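Long-range contacts in SYE1 (Shewanella oneidensis, PDB 4AWT), which binds flavin mononucleotide and probably reduces activated carbon-carbon double bonds with electrons from NAD(P)H, as an old yellow enzyme relative: residues F321-P329 against P340-L349; V230-N241 against V265-D276. The protein carries 1 engineered substitution. All coordinates share one frame; numbering follows the deposited sequence.

Interaction 1 of 2, residues F321-P329 against P340-L349; sequences FGRPFIANP and PLAEHVPATL. With FMN (flavin mononucleotide), chain B; BOG (octyl beta-D-glucopyranoside), chain D; SO4 (sulfate ion), chain C.
Asn328, just past the end of helix 323-327, pairs its amide with the backbone of Ala342 in both directions. Its OD1 takes the Ala342 N-H on a lone pair, 2.9 Å from Ala342 N, while ND2 gives one hydrogen to Ala342 O and the other to Pro324 O, the latter lying in the amide plane 2.9 Å from Asn328 ND2. Three bonds therefore fix the rotation of this buried amide. With an alanine here, the Ala342 N-H and the carbonyls of Ala342 and Pro324 would probably lose their mates. Close by, Ala327 CB presses tightly on the backbone at Glu343 and His344, 3.5 Å from His344 N. The short helix follows the last strand of the TIM barrel, and its start holds the flavin phosphate: Gly322 N and Arg323 N each bond a phosphate oxygen, and Arg323 NE and NH2 add two more bonds. Ile326 CD1 meets Leu349 CD2, the side chains crossing at about a right angle. Packing is looser at the exposed Leu341, whose CD1 stays 4.2 Å from Pro324 CB. His344 CG sits between the backbone N and the carbonyl carbon (chi1 75°), which brings His344 CE1 within 3.7 Å of Arg323 CG, near a bound sulfate.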
loop_
_atom_site.group_PDB
_atom_site.type_symbol
_atom_site.label_atom_id
_atom_site.label_comp_id
_atom_site.label_asym_id
_atom_site.label_seq_id
_atom_site.Cartn_x
_atom_site.Cartn_y
_atom_site.Cartn_z
ATOM N N PHE A 321 -10.296 -1.002 -6.095
ATOM C CA PHE A 321 -10.970 0.252 -6.441
ATOM C C PHE A 321 -10.690 1.217 -5.317
ATOM O O PHE A 321 -11.139 0.969 -4.181
ATOM C CB PHE A 321 -12.479 0.059 -6.587
ATOM C CG PHE A 321 -12.868 -0.970 -7.618
ATOM C CD1 PHE A 321 -12.877 -2.311 -7.313
ATOM C CD2 PHE A 321 -13.221 -0.603 -8.897
ATOM C CE1 PHE A 321 -13.237 -3.265 -8.229
ATOM C CE2 PHE A 321 -13.592 -1.565 -9.818
ATOM C CZ PHE A 321 -13.623 -2.889 -9.468
ATOM N N GLY A 322 -9.895 2.256 -5.567
ATOM C CA GLY A 322 -9.471 3.153 -4.514
ATOM C C GLY A 322 -10.462 4.275 -4.293
ATOM O O GLY A 322 -11.295 4.246 -3.402
ATOM N N ARG A 323 -10.380 5.277 -5.178
ATOM C CA ARG A 323 -11.283 6.439 -5.071
ATOM C C ARG A 323 -12.729 6.029 -4.987
ATOM O O ARG A 323 -13.461 6.592 -4.149
ATOM C CB ARG A 323 -10.932 7.463 -6.152
ATOM C CG ARG A 323 -9.638 8.171 -5.786
ATOM C CD ARG A 323 -8.955 8.893 -6.928
ATOM N NE ARG A 323 -8.287 7.965 -7.812
ATOM C CZ ARG A 323 -7.461 8.350 -8.763
ATOM N NH1 ARG A 323 -7.236 9.658 -8.944
ATOM N NH2 ARG A 323 -6.831 7.442 -9.524
ATOM N N PRO A 324 -13.226 5.062 -5.767
ATOM C CA PRO A 324 -14.645 4.720 -5.621
ATOM C C PRO A 324 -15.001 4.164 -4.245
ATOM O O PRO A 324 -16.118 4.352 -3.788
ATOM C CB PRO A 324 -14.877 3.672 -6.715
ATOM C CG PRO A 324 -13.857 4.064 -7.792
ATOM C CD PRO A 324 -12.626 4.446 -6.980
ATOM N N PHE A 325 -14.072 3.463 -3.576
ATOM C CA PHE A 325 -14.383 2.964 -2.236
ATOM C C PHE A 325 -14.452 4.059 -1.191
ATOM O O PHE A 325 -15.090 3.897 -0.173
ATOM C CB PHE A 325 -13.381 1.874 -1.809
ATOM C CG PHE A 325 -13.988 0.505 -1.654
ATOM C CD1 PHE A 325 -15.121 0.321 -0.890
ATOM C CD2 PHE A 325 -13.426 -0.584 -2.296
ATOM C CE1 PHE A 325 -15.673 -0.926 -0.716
ATOM C CE2 PHE A 325 -13.972 -1.854 -2.121
ATOM C CZ PHE A 325 -15.098 -2.012 -1.329
ATOM N N ILE A 326 -13.803 5.197 -1.424
ATOM C CA ILE A 326 -13.924 6.261 -0.444
ATOM C C ILE A 326 -15.371 6.708 -0.333
ATOM O O ILE A 326 -15.882 6.866 0.765
ATOM C CB ILE A 326 -12.991 7.397 -0.853
ATOM C CG1 ILE A 326 -11.550 6.898 -0.706
ATOM C CG2 ILE A 326 -13.260 8.695 -0.102
ATOM C CD1 ILE A 326 -10.567 7.946 -1.222
ATOM N N ALA A 327 -16.023 6.901 -1.475
ATOM C CA ALA A 327 -17.341 7.490 -1.515
ATOM C C ALA A 327 -18.491 6.482 -1.541
ATOM O O ALA A 327 -19.637 6.886 -1.432
ATOM C CB ALA A 327 -17.459 8.416 -2.720
ATOM N N ASN A 328 -18.192 5.208 -1.687
ATOM C CA ASN A 328 -19.207 4.179 -1.862
ATOM C C ASN A 328 -18.878 3.038 -0.915
ATOM O O ASN A 328 -18.148 2.123 -1.252
ATOM C CB ASN A 328 -19.253 3.664 -3.301
ATOM C CG ASN A 328 -19.617 4.790 -4.258
ATOM O OD1 ASN A 328 -20.795 5.078 -4.450
ATOM N ND2 ASN A 328 -18.591 5.431 -4.800
ATOM N N PRO A 329 -19.394 3.092 0.336
ATOM C CA PRO A 329 -19.054 2.031 1.279
ATOM C C PRO A 329 -19.505 0.663 0.803
ATOM O O PRO A 329 -18.881 -0.353 1.085
ATOM C CB PRO A 329 -19.733 2.466 2.580
ATOM C CG PRO A 329 -20.865 3.374 2.133
ATOM C CD PRO A 329 -20.285 4.111 0.943
ATOM N N PRO A 340 -25.528 3.865 -9.607
ATOM C CA PRO A 340 -24.561 4.948 -9.788
ATOM C C PRO A 340 -23.678 5.093 -8.558
ATOM O O PRO A 340 -24.094 4.933 -7.431
ATOM C CB PRO A 340 -25.472 6.175 -9.975
ATOM C CG PRO A 340 -26.751 5.805 -9.250
ATOM C CD PRO A 340 -26.915 4.333 -9.576
ATOM N N LEU A 341 -22.430 5.462 -8.854
ATOM C CA LEU A 341 -21.426 5.670 -7.831
ATOM C C LEU A 341 -21.414 7.116 -7.382
ATOM O O LEU A 341 -21.346 8.047 -8.207
ATOM C CB LEU A 341 -20.030 5.302 -8.336
ATOM C CG LEU A 341 -19.889 3.890 -8.873
ATOM C CD1 LEU A 341 -18.389 3.590 -9.088
ATOM C CD2 LEU A 341 -20.509 2.839 -7.994
ATOM N N ALA A 342 -21.412 7.342 -6.087
ATOM C CA ALA A 342 -21.101 8.652 -5.559
ATOM C C ALA A 342 -19.659 8.982 -5.868
ATOM O O ALA A 342 -18.824 8.089 -6.037
ATOM C CB ALA A 342 -21.349 8.688 -4.076
ATOM N N GLU A 343 -19.324 10.266 -5.909
ATOM C CA GLU A 343 -17.948 10.698 -6.043
ATOM C C GLU A 343 -17.450 11.308 -4.743
ATOM O O GLU A 343 -18.199 11.921 -3.973
ATOM C CB GLU A 343 -17.705 11.692 -7.189
ATOM C CG GLU A 343 -17.912 11.105 -8.587
ATOM C CD GLU A 343 -17.472 12.057 -9.683
ATOM O OE1 GLU A 343 -18.230 12.895 -10.184
ATOM O OE2 GLU A 343 -16.278 11.936 -10.044
ATOM N N HIS A 344 -16.148 11.117 -4.505
ATOM C CA HIS A 344 -15.538 11.584 -3.290
ATOM C C HIS A 344 -15.223 13.077 -3.348
ATOM O O HIS A 344 -15.039 13.667 -4.433
ATOM C CB HIS A 344 -14.245 10.818 -2.974
ATOM C CG HIS A 344 -13.080 11.189 -3.827
ATOM N ND1 HIS A 344 -12.840 10.659 -5.055
ATOM C CD2 HIS A 344 -12.092 12.106 -3.600
ATOM C CE1 HIS A 344 -11.755 11.235 -5.547
ATOM N NE2 HIS A 344 -11.261 12.119 -4.684
ATOM N N VAL A 345 -15.072 13.652 -2.161
ATOM C CA VAL A 345 -14.708 15.055 -1.957
ATOM C C VAL A 345 -13.208 15.159 -1.672
ATOM O O VAL A 345 -12.765 14.712 -0.593
ATOM C CB VAL A 345 -15.502 15.649 -0.818
ATOM C CG1 VAL A 345 -15.100 17.086 -0.594
ATOM C CG2 VAL A 345 -17.008 15.585 -1.157
ATOM N N PRO A 346 -12.402 15.681 -2.597
ATOM C CA PRO A 346 -10.965 15.772 -2.318
ATOM C C PRO A 346 -10.634 16.450 -1.046
ATOM O O PRO A 346 -9.660 16.050 -0.330
ATOM C CB PRO A 346 -10.442 16.513 -3.577
ATOM C CG PRO A 346 -11.402 16.086 -4.657
ATOM C CD PRO A 346 -12.734 16.035 -3.989
ATOM N N ALA A 347 -11.363 17.507 -0.669
ATOM C CA ALA A 347 -11.007 18.265 0.517
ATOM C C ALA A 347 -11.108 17.498 1.799
ATOM O O ALA A 347 -10.521 17.952 2.811
ATOM C CB ALA A 347 -11.948 19.499 0.632
ATOM N N THR A 348 -11.783 16.360 1.867
ATOM C CA THR A 348 -11.895 15.575 3.089
ATOM C C THR A 348 -11.194 14.246 2.970
ATOM O O THR A 348 -11.375 13.327 3.802
ATOM C CB THR A 348 -13.355 15.425 3.525
ATOM O OG1 THR A 348 -14.062 14.847 2.435
ATOM C CG2 THR A 348 -13.961 16.768 3.890
ATOM N N LEU A 349 -10.306 14.088 1.989
ATOM C CA LEU A 349 -9.493 12.875 1.891
ATOM C C LEU A 349 -8.597 12.708 3.121
ATOM O O LEU A 349 -8.445 11.593 3.603
ATOM C CB LEU A 349 -8.684 12.845 0.630
ATOM C CG LEU A 349 -9.514 12.593 -0.633
ATOM C CD1 LEU A 349 -8.656 12.726 -1.848
ATOM C CD2 LEU A 349 -10.152 11.220 -0.618
HETATM N N1 FMN B . -1.605 3.554 -2.079
HETATM C C2 FMN B . -0.880 2.872 -1.200
HETATM O O2 FMN B . -0.199 1.867 -1.535
HETATM N N3 FMN B . -0.858 3.257 0.133
HETATM C C4 FMN B . -1.569 4.344 0.616
HETATM O O4 FMN B . -1.575 4.559 1.857
HETATM C C4A FMN B . -2.233 5.112 -0.338
HETATM N N5 FMN B . -2.898 6.278 0.037
HETATM C C5A FMN B . -3.892 6.774 -0.850
HETATM C C6 FMN B . -4.758 7.751 -0.427
HETATM C C7 FMN B . -5.782 8.255 -1.265
HETATM C C7M FMN B . -6.771 9.238 -0.685
HETATM C C8 FMN B . -5.860 7.783 -2.540
HETATM C C8M FMN B . -6.944 8.243 -3.494
HETATM C C9 FMN B . -4.967 6.789 -2.991
HETATM C C9A FMN B . -3.982 6.266 -2.151
HETATM N N10 FMN B . -3.126 5.229 -2.577
HETATM C C10 FMN B . -2.303 4.613 -1.654
HETATM C "C1'" FMN B . -3.284 4.675 -3.925
HETATM C "C2'" FMN B . -4.505 3.747 -4.067
HETATM O "O2'" FMN B . -4.305 2.541 -3.351
HETATM C "C3'" FMN B . -4.771 3.351 -5.506
HETATM O "O3'" FMN B . -3.734 2.539 -6.035
HETATM C "C4'" FMN B . -5.021 4.528 -6.467
HETATM O "O4'" FMN B . -5.898 5.491 -5.904
HETATM C "C5'" FMN B . -5.476 4.070 -7.840
HETATM O "O5'" FMN B . -6.736 3.381 -7.773
HETATM P P FMN B . -8.097 4.173 -8.134
HETATM O O1P FMN B . -8.296 5.199 -7.047
HETATM O O2P FMN B . -7.903 4.810 -9.492
HETATM O O3P FMN B . -9.138 3.081 -8.114
HETATM C C1 BOG D . -0.698 11.105 -1.364
HETATM O O1 BOG D . -1.569 12.145 -1.714
HETATM C C2 BOG D . -1.214 10.288 -0.222
HETATM O O2 BOG D . -1.291 11.045 0.967
HETATM C C3 BOG D . -0.317 9.080 0.091
HETATM O O3 BOG D . -0.950 8.222 1.000
HETATM C C4 BOG D . -0.140 8.282 -1.208
HETATM O O4 BOG D . 0.731 7.229 -0.966
HETATM C C5 BOG D . 0.345 9.155 -2.359
HETATM O O5 BOG D . -0.609 10.188 -2.506
HETATM C C6 BOG D . 0.475 8.378 -3.645
HETATM O O6 BOG D . 1.017 9.287 -4.587
HETATM C "C1'" BOG D . -0.953 13.246 -2.339
HETATM C "C2'" BOG D . -1.859 14.454 -2.561
HETATM C "C3'" BOG D . -3.195 14.120 -3.150
HETATM C "C4'" BOG D . -4.066 15.199 -3.784
HETATM C "C5'" BOG D . -5.392 15.235 -3.017
HETATM C "C6'" BOG D . -5.513 16.530 -2.212
HETATM C "C7'" BOG D . -6.835 16.539 -1.424
HETATM C "C8'" BOG D . -7.142 18.004 -1.137
HETATM S S SO4 C . -10.016 12.105 -9.055
HETATM O O1 SO4 C . -8.757 11.982 -8.177
HETATM O O2 SO4 C . -9.612 12.248 -10.411
HETATM O O3 SO4 C . -10.659 10.682 -9.141
HETATM O O4 SO4 C . -11.073 12.896 -8.494
#

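Interaction 2 of 2, residues V230-N241 against V265-D276; sequences VGVRLAPLTTLN and VYLHIAEVDWDD. With BOG (octyl beta-D-glucopyranoside), chain D; FMN (flavin mononucleotide), chain B.
Arg233 and His268 run side by side from neighbouring parallel strands, 230-234 and 266-270, the two strands of a right-handed beta-alpha-beta crossover through helix 248-261 in the TIM barrel. Main-chain bonds alternate across the pair, from Val232 N to Tyr266 O and on to Ala270 N with Leu234 O. Arg233 CB starts 3.8 Å from His268 O, and CG drops closer to the same oxygen. With CG anti to the backbone N (chi1 -157°) and the chain extended to NE, Arg233 CD passes over the His268 ring, 4.0 Å from its centroid. Arg233 NE follows, 3.2 Å above the plane of the His268 ring, with the guanidinium turned 53° from it; His268 ND1 itself is bonded to Glu179. Ala270 CB sits over one guanidinium face. At the tip Arg233 NH1 bonds FMN O2 at 2.8 Å and the ribityl O2', and NH2 bonds O3', so flavin ring and ribityl chain are held by one group. Toward the N-terminal ends of the strands, Gly231 CA lies over the centre of the Tyr266 ring. Beyond the strands, Leu240 CD2 comes to the edge of the Trp274 indole, whose NE1 bonds the sugar ring oxygen O5 of octyl glucoside. Between the loops, Asp276 OD2 takes the Thr239 N-H on its syn lone pair, 2.8 Å from Thr239 N.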
loop_
_atom_site.group_PDB
_atom_site.type_symbol
_atom_site.label_atom_id
_atom_site.label_comp_id
_atom_site.label_asym_id
_atom_site.label_seq_id
_atom_site.Cartn_x
_atom_site.Cartn_y
_atom_site.Cartn_z
ATOM N N VAL A 230 1.904 -12.787 3.472
ATOM C CA VAL A 230 2.695 -11.675 2.966
ATOM C C VAL A 230 2.293 -11.394 1.522
ATOM O O VAL A 230 2.471 -12.227 0.641
ATOM C CB VAL A 230 4.190 -11.956 3.038
ATOM C CG1 VAL A 230 5.004 -10.860 2.360
ATOM C CG2 VAL A 230 4.638 -12.123 4.494
ATOM N N GLY A 231 1.807 -10.163 1.283
ATOM C CA GLY A 231 1.638 -9.626 -0.065
ATOM C C GLY A 231 2.631 -8.501 -0.266
ATOM O O GLY A 231 3.179 -7.958 0.700
ATOM N N VAL A 232 2.856 -8.116 -1.530
ATOM C CA VAL A 232 3.756 -7.042 -1.859
ATOM C C VAL A 232 3.107 -6.164 -2.923
ATOM O O VAL A 232 2.534 -6.695 -3.873
ATOM C CB VAL A 232 5.117 -7.553 -2.348
ATOM C CG1 VAL A 232 6.037 -6.419 -2.781
ATOM C CG2 VAL A 232 5.786 -8.407 -1.279
ATOM N N ARG A 233 3.262 -4.848 -2.795
ATOM C CA ARG A 233 2.787 -3.889 -3.778
ATOM C C ARG A 233 3.973 -3.296 -4.532
ATOM O O ARG A 233 4.948 -2.846 -3.928
ATOM C CB ARG A 233 1.974 -2.781 -3.115
ATOM C CG ARG A 233 1.032 -2.117 -4.114
ATOM C CD ARG A 233 0.057 -1.144 -3.489
ATOM N NE ARG A 233 -1.088 -0.975 -4.376
ATOM C CZ ARG A 233 -1.939 0.037 -4.407
ATOM N NH1 ARG A 233 -1.722 1.142 -3.762
ATOM N NH2 ARG A 233 -3.020 -0.062 -5.187
ATOM N N LEU A 234 3.849 -3.275 -5.875
ATOM C CA LEU A 234 4.832 -2.717 -6.792
ATOM C C LEU A 234 4.166 -1.716 -7.729
ATOM O O LEU A 234 2.966 -1.825 -8.014
ATOM C CB LEU A 234 5.523 -3.800 -7.648
ATOM C CG LEU A 234 6.314 -4.841 -6.865
ATOM C CD1 LEU A 234 6.868 -5.868 -7.855
ATOM C CD2 LEU A 234 7.449 -4.237 -6.040
ATOM N N ALA A 235 4.961 -0.788 -8.251
ATOM C CA ALA A 235 4.524 0.202 -9.224
ATOM C C ALA A 235 5.522 0.258 -10.361
ATOM O O ALA A 235 6.439 1.086 -10.375
ATOM C CB ALA A 235 4.374 1.548 -8.594
ATOM N N PRO A 236 5.404 -0.627 -11.349
ATOM C CA PRO A 236 6.438 -0.701 -12.386
ATOM C C PRO A 236 6.579 0.562 -13.210
ATOM O O PRO A 236 7.713 0.878 -13.617
ATOM C CB PRO A 236 5.985 -1.881 -13.250
ATOM C CG PRO A 236 5.175 -2.757 -12.324
ATOM C CD PRO A 236 4.438 -1.744 -11.440
ATOM N N LEU A 237 5.470 1.236 -13.541
ATOM C CA LEU A 237 5.503 2.219 -14.585
ATOM C C LEU A 237 5.118 3.624 -14.129
ATOM O O LEU A 237 5.453 4.608 -14.828
ATOM C CB LEU A 237 4.601 1.839 -15.754
ATOM C CG LEU A 237 5.003 0.558 -16.462
ATOM C CD1 LEU A 237 3.990 0.285 -17.569
ATOM C CD2 LEU A 237 6.389 0.623 -17.054
ATOM N N THR A 238 4.429 3.795 -13.030
ATOM C CA THR A 238 4.164 5.135 -12.517
ATOM C C THR A 238 5.459 5.710 -11.928
ATOM O O THR A 238 6.352 4.994 -11.524
ATOM C CB THR A 238 3.030 5.139 -11.496
ATOM O OG1 THR A 238 3.409 4.238 -10.444
ATOM C CG2 THR A 238 1.703 4.732 -12.102
ATOM N N THR A 239 5.521 7.028 -11.964
ATOM C CA THR A 239 6.722 7.788 -11.599
ATOM C C THR A 239 6.391 9.034 -10.812
ATOM O O THR A 239 7.280 9.869 -10.530
ATOM C CB THR A 239 7.521 8.164 -12.864
ATOM O OG1 THR A 239 6.684 9.034 -13.664
ATOM C CG2 THR A 239 7.978 6.957 -13.641
ATOM N N LEU A 240 5.130 9.215 -10.413
ATOM C CA LEU A 240 4.688 10.459 -9.842
ATOM C C LEU A 240 5.502 10.911 -8.650
ATOM O O LEU A 240 5.770 12.107 -8.487
ATOM C CB LEU A 240 3.195 10.286 -9.416
ATOM C CG LEU A 240 2.534 11.537 -8.909
ATOM C CD1 LEU A 240 2.406 12.578 -9.999
ATOM C CD2 LEU A 240 1.182 11.141 -8.334
ATOM N N ASN A 241 5.842 9.998 -7.742
ATOM C CA ASN A 241 6.583 10.351 -6.546
ATOM C C ASN A 241 8.088 10.314 -6.709
ATOM O O ASN A 241 8.823 10.421 -5.734
ATOM C CB ASN A 241 6.114 9.511 -5.359
ATOM C CG ASN A 241 4.742 9.900 -4.953
ATOM O OD1 ASN A 241 4.292 11.027 -5.221
ATOM N ND2 ASN A 241 4.073 8.965 -4.305
ATOM N N VAL A 265 1.901 -14.493 -1.003
ATOM C CA VAL A 265 0.529 -14.895 -1.267
ATOM C C VAL A 265 -0.134 -14.061 -2.350
ATOM O O VAL A 265 -1.004 -14.572 -3.080
ATOM C CB VAL A 265 -0.292 -14.919 0.039
ATOM C CG1 VAL A 265 -0.724 -13.541 0.511
ATOM C CG2 VAL A 265 -1.475 -15.827 -0.086
ATOM N N TYR A 266 0.233 -12.802 -2.483
ATOM C CA TYR A 266 -0.266 -11.974 -3.589
ATOM C C TYR A 266 0.777 -10.973 -3.982
ATOM O O TYR A 266 1.618 -10.531 -3.167
ATOM C CB TYR A 266 -1.592 -11.321 -3.257
ATOM C CG TYR A 266 -1.661 -10.163 -2.293
ATOM C CD1 TYR A 266 -1.160 -8.905 -2.612
ATOM C CD2 TYR A 266 -2.313 -10.282 -1.090
ATOM C CE1 TYR A 266 -1.267 -7.837 -1.767
ATOM C CE2 TYR A 266 -2.517 -9.211 -0.252
ATOM C CZ TYR A 266 -2.002 -7.976 -0.574
ATOM O OH TYR A 266 -2.237 -6.918 0.240
ATOM N N LEU A 267 0.647 -10.519 -5.216
ATOM C CA LEU A 267 1.397 -9.397 -5.788
ATOM C C LEU A 267 0.348 -8.393 -6.240
ATOM O O LEU A 267 -0.573 -8.745 -6.975
ATOM C CB LEU A 267 2.261 -9.854 -6.962
ATOM C CG LEU A 267 3.011 -8.772 -7.692
ATOM C CD1 LEU A 267 3.929 -7.996 -6.800
ATOM C CD2 LEU A 267 3.793 -9.378 -8.861
ATOM N N HIS A 268 0.507 -7.152 -5.800
ATOM C CA HIS A 268 -0.434 -6.069 -6.049
ATOM C C HIS A 268 0.268 -5.000 -6.882
ATOM O O HIS A 268 1.284 -4.463 -6.459
ATOM C CB HIS A 268 -0.903 -5.556 -4.697
ATOM C CG HIS A 268 -1.963 -4.499 -4.702
ATOM N ND1 HIS A 268 -2.491 -4.036 -3.521
ATOM C CD2 HIS A 268 -2.642 -3.842 -5.675
ATOM C CE1 HIS A 268 -3.441 -3.168 -3.831
ATOM N NE2 HIS A 268 -3.578 -2.992 -5.122
ATOM N N ILE A 269 -0.264 -4.753 -8.067
ATOM C CA ILE A 269 0.285 -3.779 -8.991
ATOM C C ILE A 269 -0.537 -2.492 -8.899
ATOM O O ILE A 269 -1.759 -2.506 -9.170
ATOM C CB ILE A 269 0.311 -4.308 -10.422
ATOM C CG1 ILE A 269 1.075 -5.620 -10.525
ATOM C CG2 ILE A 269 0.834 -3.245 -11.372
ATOM C CD1 ILE A 269 2.525 -5.565 -10.119
ATOM N N ALA A 270 0.126 -1.402 -8.530
ATOM C CA ALA A 270 -0.481 -0.081 -8.510
ATOM C C ALA A 270 -0.282 0.522 -9.901
ATOM O O ALA A 270 0.799 1.003 -10.262
ATOM C CB ALA A 270 0.160 0.779 -7.452
ATOM N N GLU A 271 -1.304 0.377 -10.735
ATOM C CA GLU A 271 -1.253 0.698 -12.142
ATOM C C GLU A 271 -1.421 2.166 -12.464
ATOM O O GLU A 271 -1.006 2.629 -13.537
ATOM C CB GLU A 271 -2.334 -0.178 -12.850
ATOM C CG GLU A 271 -2.390 -0.114 -14.332
ATOM C CD GLU A 271 -3.331 -1.129 -14.927
ATOM O OE1 GLU A 271 -3.882 -1.960 -14.148
ATOM O OE2 GLU A 271 -3.520 -1.097 -16.150
ATOM N N VAL A 272 -2.066 2.902 -11.570
ATOM C CA VAL A 272 -2.274 4.347 -11.660
ATOM C C VAL A 272 -1.946 4.932 -10.312
ATOM O O VAL A 272 -2.297 4.314 -9.288
ATOM C CB VAL A 272 -3.728 4.678 -12.030
ATOM C CG1 VAL A 272 -3.975 6.185 -12.012
ATOM C CG2 VAL A 272 -4.116 4.073 -13.369
ATOM N N ASP A 273 -1.318 6.103 -10.287
ATOM C CA ASP A 273 -1.220 6.829 -9.035
ATOM C C ASP A 273 -1.679 8.253 -9.335
ATOM O O ASP A 273 -1.108 8.990 -10.135
ATOM C CB ASP A 273 0.189 6.785 -8.471
ATOM C CG ASP A 273 0.276 7.051 -7.000
ATOM O OD1 ASP A 273 -0.604 6.603 -6.250
ATOM O OD2 ASP A 273 1.294 7.682 -6.589
ATOM N N TRP A 274 -2.844 8.564 -8.763
ATOM C CA TRP A 274 -3.551 9.830 -8.997
ATOM C C TRP A 274 -3.879 9.958 -10.486
ATOM O O TRP A 274 -4.733 9.206 -10.983
ATOM C CB TRP A 274 -2.825 10.999 -8.398
ATOM C CG TRP A 274 -2.792 10.885 -6.915
ATOM C CD1 TRP A 274 -1.745 10.502 -6.149
ATOM C CD2 TRP A 274 -3.878 11.121 -6.034
ATOM N NE1 TRP A 274 -2.105 10.504 -4.837
ATOM C CE2 TRP A 274 -3.400 10.880 -4.734
ATOM C CE3 TRP A 274 -5.199 11.514 -6.175
ATOM C CZ2 TRP A 274 -4.190 11.024 -3.600
ATOM C CZ3 TRP A 274 -5.968 11.661 -5.010
ATOM C CH2 TRP A 274 -5.440 11.412 -3.767
ATOM N N ASP A 275 -3.244 10.923 -11.171
ATOM C CA ASP A 275 -3.407 11.216 -12.589
ATOM C C ASP A 275 -2.313 10.563 -13.434
ATOM O O ASP A 275 -2.303 10.743 -14.674
ATOM C CB ASP A 275 -3.380 12.735 -12.856
ATOM C CG ASP A 275 -2.235 13.512 -12.228
ATOM O OD1 ASP A 275 -1.514 13.010 -11.309
ATOM O OD2 ASP A 275 -2.095 14.704 -12.678
ATOM N N ASP A 276 -1.363 9.878 -12.839
ATOM C CA ASP A 276 -0.249 9.223 -13.529
ATOM C C ASP A 276 -0.718 7.837 -13.945
ATOM O O ASP A 276 -0.756 6.921 -13.108
ATOM C CB ASP A 276 0.970 9.173 -12.646
ATOM C CG ASP A 276 2.209 8.557 -13.243
ATOM O OD1 ASP A 276 2.229 8.239 -14.463
ATOM O OD2 ASP A 276 3.154 8.386 -12.457
HETATM C C1 BOG D . -0.698 11.105 -1.364
HETATM O O1 BOG D . -1.569 12.145 -1.714
HETATM C C2 BOG D . -1.214 10.288 -0.222
HETATM O O2 BOG D . -1.291 11.045 0.967
HETATM C C3 BOG D . -0.317 9.080 0.091
HETATM O O3 BOG D . -0.950 8.222 1.000
HETATM C C4 BOG D . -0.140 8.282 -1.208
HETATM O O4 BOG D . 0.731 7.229 -0.966
HETATM C C5 BOG D . 0.345 9.155 -2.359
HETATM O O5 BOG D . -0.609 10.188 -2.506
HETATM C C6 BOG D . 0.475 8.378 -3.645
HETATM O O6 BOG D . 1.017 9.287 -4.587
HETATM C "C1'" BOG D . -0.953 13.246 -2.339
HETATM C "C2'" BOG D . -1.859 14.454 -2.561
HETATM C "C3'" BOG D . -3.195 14.120 -3.150
HETATM C "C4'" BOG D . -4.066 15.199 -3.784
HETATM C "C5'" BOG D . -5.392 15.235 -3.017
HETATM C "C6'" BOG D . -5.513 16.530 -2.212
HETATM C "C7'" BOG D . -6.835 16.539 -1.424
HETATM C "C8'" BOG D . -7.142 18.004 -1.137
HETATM N N1 FMN B . -1.605 3.554 -2.079
HETATM C C2 FMN B . -0.880 2.872 -1.200
HETATM O O2 FMN B . -0.199 1.867 -1.535
HETATM N N3 FMN B . -0.858 3.257 0.133
HETATM C C4 FMN B . -1.569 4.344 0.616
HETATM O O4 FMN B . -1.575 4.559 1.857
HETATM C C4A FMN B . -2.233 5.112 -0.338
HETATM N N5 FMN B . -2.898 6.278 0.037
HETATM C C5A FMN B . -3.892 6.774 -0.850
HETATM C C6 FMN B . -4.758 7.751 -0.427
HETATM C C7 FMN B . -5.782 8.255 -1.265
HETATM C C7M FMN B . -6.771 9.238 -0.685
HETATM C C8 FMN B . -5.860 7.783 -2.540
HETATM C C8M FMN B . -6.944 8.243 -3.494
HETATM C C9 FMN B . -4.967 6.789 -2.991
HETATM C C9A FMN B . -3.982 6.266 -2.151
HETATM N N10 FMN B . -3.126 5.229 -2.577
HETATM C C10 FMN B . -2.303 4.613 -1.654
HETATM C "C1'" FMN B . -3.284 4.675 -3.925
HETATM C "C2'" FMN B . -4.505 3.747 -4.067
HETATM O "O2'" FMN B . -4.305 2.541 -3.351
HETATM C "C3'" FMN B . -4.771 3.351 -5.506
HETATM O "O3'" FMN B . -3.734 2.539 -6.035
HETATM C "C4'" FMN B . -5.021 4.528 -6.467
HETATM O "O4'" FMN B . -5.898 5.491 -5.904
HETATM C "C5'" FMN B . -5.476 4.070 -7.840
HETATM O "O5'" FMN B . -6.736 3.381 -7.773
HETATM P P FMN B . -8.097 4.173 -8.134
HETATM O O1P FMN B . -8.296 5.199 -7.047
HETATM O O2P FMN B . -7.903 4.810 -9.492
HETATM O O3P FMN B . -9.138 3.081 -8.114
HETATM O O HOH W 1 2.787 1.046 -12.431
HETATM O O HOH W 2 4.710 7.508 -15.181
HETATM O O HOH W 3 1.267 3.546 -9.041
HETATM O O HOH W 4 4.406 7.472 -7.521
#

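How the interactions relate
Interaction 2 lies earlier in the chain than interaction 1, and their centres are about 20 Å apart, yet both reach the same flavin. Interaction 2 addresses the ring's O2 and the ribityl chain, while interaction 1 takes the phosphate and, through Leu349, packs on the methyl C7M of the dimethylbenzene end. They also touch directly: Arg323 NH2 lies 3.1 Å from Trp274 O, a probable hydrogen bond, which would tie the phosphate-binding arginine to the loop after strand 266-270. Leu349 CD1 packs 4.0 Å from Trp274 CH2, beside the flavin methyls. Octyl glucoside spans the two contacts, its sugar held by both segments of interaction 2 and its tail near Pro346.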